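Local coordinates for BluB-like flavoprotein (PDB 3EO8), which binds flavin mononucleotide and, as a member of the nitroreductase family, is probably an oxidoreductase, at residues R54-I60 with Y97-L103; I146-T150 with A192-L196. One frame throughout, in Å; residues are numbered along the deposited sequence.

Interactions 1 and 2 pack the sheet of this nitroreductase-family chain from two sides. Their centres lie about 15 Å apart. They follow one another along the chain: 54-60 with 97-103 closes before 146-150 with 192-196 opens. Strands 102-108 and 189-197 are antiparallel neighbours in the sheet, and they bring the contacts together. Val102 O and Leu196 N are 3.1 Å apart there, a probable hydrogen bond. In interaction 1 the start of helix 54-75 meets the entry to strand 102-108. In interaction 2 helix 137-155 lies against strand 189-197, near the centre of the chain and closer to the flavin. Together they give an alpha-beta layered core beside the cofactor.

Interaction 1. Residues R54-I60 with Y97-L103; sequences RDLMEKI and YLKAPVL
Met57, modelled as selenomethionine, lies at the middle of this contact and uses both backbone and side chain. Met57 O accepts a hydrogen bond from Tyr97 OH at 2.7 Å, in the carbonyl plane. Ile60 crosses the tyrosine at about a right angle and brings CG2 to 3.5 Å from Tyr97 OH. This is the tight, buried part. Here the Met57 side chain slides past Leu103 in the opposite direction, with CG 4.1 Å from Leu103 CB. Ile60 CD1 and Leu103 CD2 meet tip to tip at 4.0 Å. Leu98 CD2 packs 4.0 Å from Met57 CB, between this part and the solvent side.

The outer side is polar and more open to solvent. Arg54 bends at chi2 and chi3 and turns its guanidinium edge to the chain turn. Arg54 NH2 donates to Leu98 O at 2.8 Å, in the carbonyl plane on a lone pair. Arg54 NH1 donates to Ala100 O at 3.0 Å, tilted from that carbonyl plane. The two bonds hold the group's rotation, and Met57 SE lies over one of its faces, offset toward the rim. Glu58 OE2 only brushes Leu98 CD2, at 3.9 Å.

The contact joins the first turns of helix 54-75 to the 3-10 turn leading into strand 102-108. Ile51 of strand 47-51 packs on Met57 and Ile60. Tyr97 also packs on Met193 and Ala195 of strand 189-197.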
ATOM      1  N   ARG A  54      10.794  26.719   2.540  1.00 26.42           N
ATOM      2  CA  ARG A  54      10.154  27.087   1.258  1.00 26.20           C
ATOM      3  C   ARG A  54      11.094  26.914   0.092  1.00 25.74           C
ATOM      4  O   ARG A  54      10.689  26.413  -0.958  1.00 27.04           O
ATOM      5  CB  ARG A  54       9.646  28.527   1.203  1.00 26.85           C
ATOM      6  CG  ARG A  54       8.544  28.897   2.153  1.00 28.60           C
ATOM      7  CD  ARG A  54       7.294  28.034   1.994  1.00 31.16           C
ATOM      8  NE  ARG A  54       6.874  27.755   0.628  1.00 30.16           N
ATOM      9  CZ  ARG A  54       5.774  27.051   0.334  1.00 31.88           C
ATOM     10  NH1 ARG A  54       4.982  26.599   1.311  1.00 30.28           N
ATOM     11  NH2 ARG A  54       5.468  26.789  -0.944  1.00 30.47           N
ATOM     12  N   ASP A  55      12.353  27.311   0.257  1.00 25.73           N
ATOM     13  CA  ASP A  55      13.236  27.293  -0.895  1.00 26.24           C
ATOM     14  C   ASP A  55      13.521  25.877  -1.353  1.00 24.98           C
ATOM     15  O   ASP A  55      13.776  25.667  -2.527  1.00 24.79           O
ATOM     16  CB  ASP A  55      14.538  28.041  -0.646  1.00 27.20           C
ATOM     17  CG  ASP A  55      15.491  27.251   0.188  1.00 32.72           C
ATOM     18  OD1 ASP A  55      15.268  27.205   1.415  1.00 34.26           O
ATOM     19  OD2 ASP A  55      16.431  26.647  -0.398  1.00 39.66           O
ATOM     20  N   LEU A  56      13.555  24.918  -0.426  1.00 24.44           N
ATOM     21  CA  LEU A  56      13.746  23.514  -0.798  1.00 23.77           C
ATOM     22  C   LEU A  56      12.512  22.987  -1.540  1.00 23.44           C
ATOM     23  O   LEU A  56      12.616  22.287  -2.537  1.00 22.83           O
ATOM     24  CB  LEU A  56      14.050  22.687   0.459  1.00 23.98           C
ATOM     25  CG  LEU A  56      14.247  21.191   0.332  1.00 23.38           C
ATOM     26  CD1 LEU A  56      15.248  20.831  -0.768  1.00 26.13           C
ATOM     27  CD2 LEU A  56      14.704  20.658   1.688  1.00 22.80           C
HETATM   28  N   MSE A  57      11.328  23.346  -1.059  1.00 23.80           N
HETATM   29  CA  MSE A  57      10.077  22.986  -1.759  1.00 24.20           C
HETATM   30  C   MSE A  57      10.087  23.530  -3.185  1.00 24.95           C
HETATM   31  O   MSE A  57       9.644  22.859  -4.121  1.00 24.96           O
HETATM   32  CB  MSE A  57       8.855  23.525  -0.982  1.00 24.15           C
HETATM   33  CG  MSE A  57       8.611  22.767   0.293  1.00 22.63           C
HETATM   34 SE   MSE A  57       7.347  23.633   1.507  0.75 24.54          SE
HETATM   35  CE  MSE A  57       5.772  23.177   0.521  1.00 25.37           C
ATOM     36  N   GLU A  58      10.622  24.729  -3.377  1.00 24.95           N
ATOM     37  CA  GLU A  58      10.640  25.317  -4.714  1.00 25.71           C
ATOM     38  C   GLU A  58      11.698  24.642  -5.564  1.00 24.54           C
ATOM     39  O   GLU A  58      11.524  24.462  -6.776  1.00 24.34           O
ATOM     40  CB  GLU A  58      10.943  26.813  -4.651  1.00 26.81           C
ATOM     41  CG  GLU A  58       9.878  27.614  -3.909  1.00 31.85           C
ATOM     42  CD  GLU A  58       8.618  27.846  -4.723  1.00 39.27           C
ATOM     43  OE1 GLU A  58       8.624  27.520  -5.940  1.00 43.60           O
ATOM     44  OE2 GLU A  58       7.626  28.365  -4.141  1.00 45.05           O
ATOM     45  N   LYS A  59      12.835  24.308  -4.946  1.00 23.71           N
ATOM     46  CA  LYS A  59      13.882  23.599  -5.657  1.00 23.74           C
ATOM     47  C   LYS A  59      13.411  22.241  -6.165  1.00 23.33           C
ATOM     48  O   LYS A  59      13.774  21.819  -7.252  1.00 23.31           O
ATOM     49  CB  LYS A  59      15.144  23.469  -4.781  1.00 23.32           C
ATOM     50  CG  LYS A  59      15.936  24.772  -4.720  1.00 24.27           C
ATOM     51  CD  LYS A  59      17.061  24.736  -3.708  1.00 24.47           C
ATOM     52  CE  LYS A  59      17.854  26.062  -3.683  1.00 26.42           C
ATOM     53  NZ  LYS A  59      17.153  27.095  -2.856  1.00 31.71           N
ATOM     54  N   ILE A  60      12.596  21.567  -5.376  1.00 22.94           N
ATOM     55  CA  ILE A  60      12.064  20.239  -5.730  1.00 23.55           C
ATOM     56  C   ILE A  60      11.112  20.429  -6.925  1.00 24.22           C
ATOM     57  O   ILE A  60      11.133  19.685  -7.887  1.00 23.58           O
ATOM     58  CB  ILE A  60      11.416  19.582  -4.499  1.00 23.66           C
ATOM     59  CG1 ILE A  60      12.511  19.136  -3.506  1.00 23.84           C
ATOM     60  CG2 ILE A  60      10.545  18.380  -4.877  1.00 23.11           C
ATOM     61  CD1 ILE A  60      11.976  18.811  -2.120  1.00 25.05           C
ATOM     62  N   TYR A  97       1.267  21.035  -4.553  1.00 25.19           N
ATOM     63  CA  TYR A  97       1.794  20.847  -3.197  1.00 25.32           C
ATOM     64  C   TYR A  97       2.413  22.121  -2.622  1.00 25.55           C
ATOM     65  O   TYR A  97       2.491  22.274  -1.402  1.00 26.61           O
ATOM     66  CB  TYR A  97       2.809  19.694  -3.118  1.00 24.94           C
ATOM     67  CG  TYR A  97       4.209  20.005  -3.635  1.00 23.38           C
ATOM     68  CD1 TYR A  97       5.136  20.682  -2.862  1.00 24.08           C
ATOM     69  CD2 TYR A  97       4.601  19.588  -4.878  1.00 23.64           C
ATOM     70  CE1 TYR A  97       6.423  20.972  -3.331  1.00 22.66           C
ATOM     71  CE2 TYR A  97       5.869  19.853  -5.367  1.00 25.89           C
ATOM     72  CZ  TYR A  97       6.782  20.553  -4.596  1.00 25.83           C
ATOM     73  OH  TYR A  97       8.052  20.852  -5.092  1.00 25.90           O
ATOM     74  N   LEU A  98       2.853  23.036  -3.484  1.00 25.63           N
ATOM     75  CA  LEU A  98       3.478  24.265  -3.026  1.00 25.67           C
ATOM     76  C   LEU A  98       2.477  25.140  -2.258  1.00 25.61           C
ATOM     77  O   LEU A  98       2.859  26.047  -1.546  1.00 25.52           O
ATOM     78  CB  LEU A  98       4.018  25.050  -4.208  1.00 25.65           C
ATOM     79  CG  LEU A  98       5.227  24.393  -4.871  1.00 26.08           C
ATOM     80  CD1 LEU A  98       5.407  24.972  -6.271  1.00 28.03           C
ATOM     81  CD2 LEU A  98       6.483  24.603  -4.012  1.00 25.29           C
ATOM     82  N   LYS A  99       1.193  24.834  -2.422  1.00 25.53           N
ATOM     83  CA  LYS A  99       0.119  25.543  -1.721  1.00 25.24           C
ATOM     84  C   LYS A  99       0.040  25.190  -0.246  1.00 24.83           C
ATOM     85  O   LYS A  99      -0.655  25.893   0.506  1.00 24.47           O
ATOM     86  CB  LYS A  99      -1.218  25.245  -2.400  1.00 26.36           C
ATOM     87  CG  LYS A  99      -1.284  25.701  -3.857  1.00 25.96           C
ATOM     88  CD  LYS A  99      -2.626  25.376  -4.516  1.00 27.10           C
ATOM     89  CE  LYS A  99      -2.661  26.035  -5.892  1.00 31.01           C
ATOM     90  NZ  LYS A  99      -3.784  25.597  -6.765  1.00 33.04           N
ATOM     91  N   ALA A 100       0.706  24.106   0.162  1.00 24.70           N
ATOM     92  CA  ALA A 100       0.721  23.661   1.558  1.00 24.11           C
ATOM     93  C   ALA A 100       1.950  24.173   2.303  1.00 24.40           C
ATOM     94  O   ALA A 100       2.989  24.407   1.694  1.00 24.20           O
ATOM     95  CB  ALA A 100       0.663  22.147   1.622  1.00 24.06           C
ATOM     96  N   PRO A 101       1.837  24.324   3.638  1.00 24.74           N
ATOM     97  CA  PRO A 101       2.961  24.668   4.493  1.00 24.25           C
ATOM     98  C   PRO A 101       3.983  23.558   4.706  1.00 24.45           C
ATOM     99  O   PRO A 101       5.100  23.847   5.083  1.00 24.32           O
ATOM    100  CB  PRO A 101       2.283  25.056   5.818  1.00 23.99           C
ATOM    101  CG  PRO A 101       0.995  24.258   5.834  1.00 24.16           C
ATOM    102  CD  PRO A 101       0.578  24.160   4.391  1.00 24.61           C
ATOM    103  N   VAL A 102       3.624  22.306   4.457  1.00 24.81           N
ATOM    104  CA  VAL A 102       4.525  21.183   4.730  1.00 24.39           C
ATOM    105  C   VAL A 102       4.534  20.233   3.559  1.00 24.59           C
ATOM    106  O   VAL A 102       3.481  19.909   3.021  1.00 25.10           O
ATOM    107  CB  VAL A 102       4.091  20.396   5.990  1.00 24.97           C
ATOM    108  CG1 VAL A 102       5.020  19.205   6.235  1.00 24.63           C
ATOM    109  CG2 VAL A 102       4.000  21.315   7.202  1.00 24.52           C
ATOM    110  N   LEU A 103       5.731  19.810   3.166  1.00 24.09           N
ATOM    111  CA  LEU A 103       5.949  18.739   2.202  1.00 23.55           C
ATOM    112  C   LEU A 103       6.628  17.598   2.953  1.00 24.04           C
ATOM    113  O   LEU A 103       7.659  17.804   3.570  1.00 24.51           O
ATOM    114  CB  LEU A 103       6.862  19.168   1.058  1.00 23.91           C
ATOM    115  CG  LEU A 103       7.164  18.116   0.012  1.00 24.14           C
ATOM    116  CD1 LEU A 103       5.845  17.644  -0.627  1.00 22.62           C
ATOM    117  CD2 LEU A 103       8.169  18.645  -1.025  1.00 23.21           C
TER

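Interaction 2. Residues I146-T150 with A192-L196; sequences IENFT and AMLAL
Phe149 and Leu194 form the aromatic part of this contact, a CH-pi interaction. Leu194 CD1 stands over one face of the Phe149 ring, 3.9 Å from its centroid and 18° off the normal. It is displaced toward the rim beside Phe149 CD1. A chi1 of -172°, with CG opposite the backbone N, carries the ring there. Leu196 comes to the ring edge instead, with CD2 4.1 Å from Phe149 CZ.

The rest of the packing is aliphatic. Ile146 divides its branches between two strand residues: CD1 meets Ala192 CB at 3.8 Å, and CG2 meets Leu194 CD2 at 4.0 Å. The axes of the two short segments run parallel (2°) and come within 11.1 Å, a gap these side chains bridge.

Thr150 turns its hydrogen bonding back into its own helix. Ile146 O takes two donors from Thr150, the backbone N and OG1, from opposite faces of its plane. Thr150 OG1 lies 2.7 Å from Ile146 O. Thr150 also touches Arg11, an FMN-binding residue.

All six touching residues are buried, and apolar packing alone joins the two segments. By accepting two hydrogen bonds, Ile146 O satisfies the threonine hydroxyl, so this polar group fits within a hydrophobic layer close to the flavin site.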
ATOM      1  N   ILE A 146       1.282   5.046   5.134  1.00 23.94           N
ATOM      2  CA  ILE A 146       0.874   6.394   4.667  1.00 23.49           C
ATOM      3  C   ILE A 146      -0.618   6.611   4.922  1.00 23.31           C
ATOM      4  O   ILE A 146      -1.051   7.724   5.303  1.00 23.63           O
ATOM      5  CB  ILE A 146       1.261   6.627   3.181  1.00 23.03           C
ATOM      6  CG1 ILE A 146       2.786   6.663   2.984  1.00 23.11           C
ATOM      7  CG2 ILE A 146       0.641   7.910   2.659  1.00 24.57           C
ATOM      8  CD1 ILE A 146       3.227   6.584   1.511  1.00 25.03           C
ATOM      9  N   GLU A 147      -1.414   5.547   4.873  1.00 23.23           N
ATOM     10  CA  GLU A 147      -2.830   5.683   5.283  1.00 22.59           C
ATOM     11  C   GLU A 147      -2.997   5.989   6.763  1.00 22.73           C
ATOM     12  O   GLU A 147      -3.786   6.848   7.092  1.00 23.03           O
ATOM     13  CB  GLU A 147      -3.656   4.490   4.809  1.00 22.95           C
ATOM     14  CG  GLU A 147      -5.152   4.588   5.088  1.00 23.33           C
ATOM     15  CD  GLU A 147      -5.909   5.614   4.233  1.00 25.04           C
ATOM     16  OE1 GLU A 147      -5.278   6.341   3.441  1.00 23.59           O
ATOM     17  OE2 GLU A 147      -7.174   5.678   4.384  1.00 24.01           O
ATOM     18  N   ASN A 148      -2.207   5.356   7.638  1.00 23.42           N
ATOM     19  CA  ASN A 148      -2.226   5.663   9.063  1.00 23.44           C
ATOM     20  C   ASN A 148      -1.857   7.136   9.331  1.00 23.49           C
ATOM     21  O   ASN A 148      -2.475   7.809  10.158  1.00 23.52           O
ATOM     22  CB  ASN A 148      -1.248   4.732   9.812  1.00 23.15           C
ATOM     23  CG  ASN A 148      -1.844   3.370  10.171  1.00 23.71           C
ATOM     24  OD1 ASN A 148      -2.878   2.960   9.655  1.00 21.96           O
ATOM     25  ND2 ASN A 148      -1.149   2.652  11.063  1.00 22.57           N
ATOM     26  N   PHE A 149      -0.852   7.627   8.616  1.00 24.33           N
ATOM     27  CA  PHE A 149      -0.437   9.036   8.658  1.00 23.64           C
ATOM     28  C   PHE A 149      -1.615   9.915   8.223  1.00 23.69           C
ATOM     29  O   PHE A 149      -1.991  10.859   8.922  1.00 24.07           O
ATOM     30  CB  PHE A 149       0.730   9.263   7.702  1.00 23.94           C
ATOM     31  CG  PHE A 149       1.368  10.623   7.791  1.00 23.87           C
ATOM     32  CD1 PHE A 149       0.729  11.756   7.297  1.00 24.11           C
ATOM     33  CD2 PHE A 149       2.673  10.756   8.286  1.00 25.03           C
ATOM     34  CE1 PHE A 149       1.341  13.019   7.364  1.00 24.44           C
ATOM     35  CE2 PHE A 149       3.272  12.007   8.345  1.00 24.12           C
ATOM     36  CZ  PHE A 149       2.605  13.127   7.892  1.00 24.33           C
ATOM     37  N   THR A 150      -2.179   9.589   7.072  1.00 23.02           N
ATOM     38  CA  THR A 150      -3.299  10.336   6.476  1.00 22.85           C
ATOM     39  C   THR A 150      -4.486  10.506   7.427  1.00 22.61           C
ATOM     40  O   THR A 150      -5.027  11.614   7.624  1.00 24.65           O
ATOM     41  CB  THR A 150      -3.748   9.607   5.205  1.00 23.07           C
ATOM     42  OG1 THR A 150      -2.676   9.662   4.258  1.00 24.40           O
ATOM     43  CG2 THR A 150      -5.017  10.236   4.599  1.00 23.88           C
ATOM     44  N   ALA A 192       6.720   8.267  -2.170  1.00 24.04           N
ATOM     45  CA  ALA A 192       5.553   9.116  -2.307  1.00 24.51           C
ATOM     46  C   ALA A 192       5.879  10.462  -1.648  1.00 24.64           C
ATOM     47  O   ALA A 192       6.867  10.548  -0.907  1.00 24.23           O
ATOM     48  CB  ALA A 192       4.329   8.464  -1.652  1.00 25.22           C
HETATM   49  N   MSE A 193       5.093  11.501  -1.955  1.00 23.75           N
HETATM   50  CA  MSE A 193       5.057  12.708  -1.143  1.00 23.51           C
HETATM   51  C   MSE A 193       3.672  12.912  -0.584  1.00 24.00           C
HETATM   52  O   MSE A 193       2.677  12.333  -1.056  1.00 22.63           O
HETATM   53  CB  MSE A 193       5.481  13.965  -1.913  1.00 23.76           C
HETATM   54  CG  MSE A 193       6.575  13.723  -2.936  1.00 25.05           C
HETATM   55 SE   MSE A 193       7.375  15.307  -3.693  0.75 21.96          SE
HETATM   56  CE  MSE A 193       5.939  15.998  -4.760  1.00 22.69           C
ATOM     57  N   LEU A 194       3.623  13.695   0.487  1.00 24.41           N
ATOM     58  CA  LEU A 194       2.375  14.161   1.066  1.00 24.72           C
ATOM     59  C   LEU A 194       2.399  15.684   1.133  1.00 25.07           C
ATOM     60  O   LEU A 194       3.374  16.286   1.668  1.00 25.28           O
ATOM     61  CB  LEU A 194       2.213  13.621   2.460  1.00 25.33           C
ATOM     62  CG  LEU A 194       1.951  12.139   2.594  1.00 26.59           C
ATOM     63  CD1 LEU A 194       2.346  11.633   4.007  1.00 25.74           C
ATOM     64  CD2 LEU A 194       0.494  11.923   2.312  1.00 26.01           C
ATOM     65  N   ALA A 195       1.354  16.310   0.588  1.00 25.26           N
ATOM     66  CA  ALA A 195       1.122  17.747   0.797  1.00 25.08           C
ATOM     67  C   ALA A 195       0.234  17.853   2.029  1.00 24.92           C
ATOM     68  O   ALA A 195      -0.854  17.272   2.055  1.00 25.38           O
ATOM     69  CB  ALA A 195       0.419  18.406  -0.427  1.00 24.92           C
ATOM     70  N   LEU A 196       0.688  18.605   3.032  1.00 24.86           N
ATOM     71  CA  LEU A 196       0.085  18.588   4.355  1.00 23.89           C
ATOM     72  C   LEU A 196      -0.172  19.987   4.881  1.00 23.79           C
ATOM     73  O   LEU A 196       0.718  20.831   4.886  1.00 24.41           O
ATOM     74  CB  LEU A 196       1.019  17.847   5.333  1.00 24.27           C
ATOM     75  CG  LEU A 196       0.606  17.706   6.803  1.00 24.31           C
ATOM     76  CD1 LEU A 196      -0.704  16.862   6.973  1.00 24.78           C
ATOM     77  CD2 LEU A 196       1.808  17.114   7.630  1.00 24.21           C
TER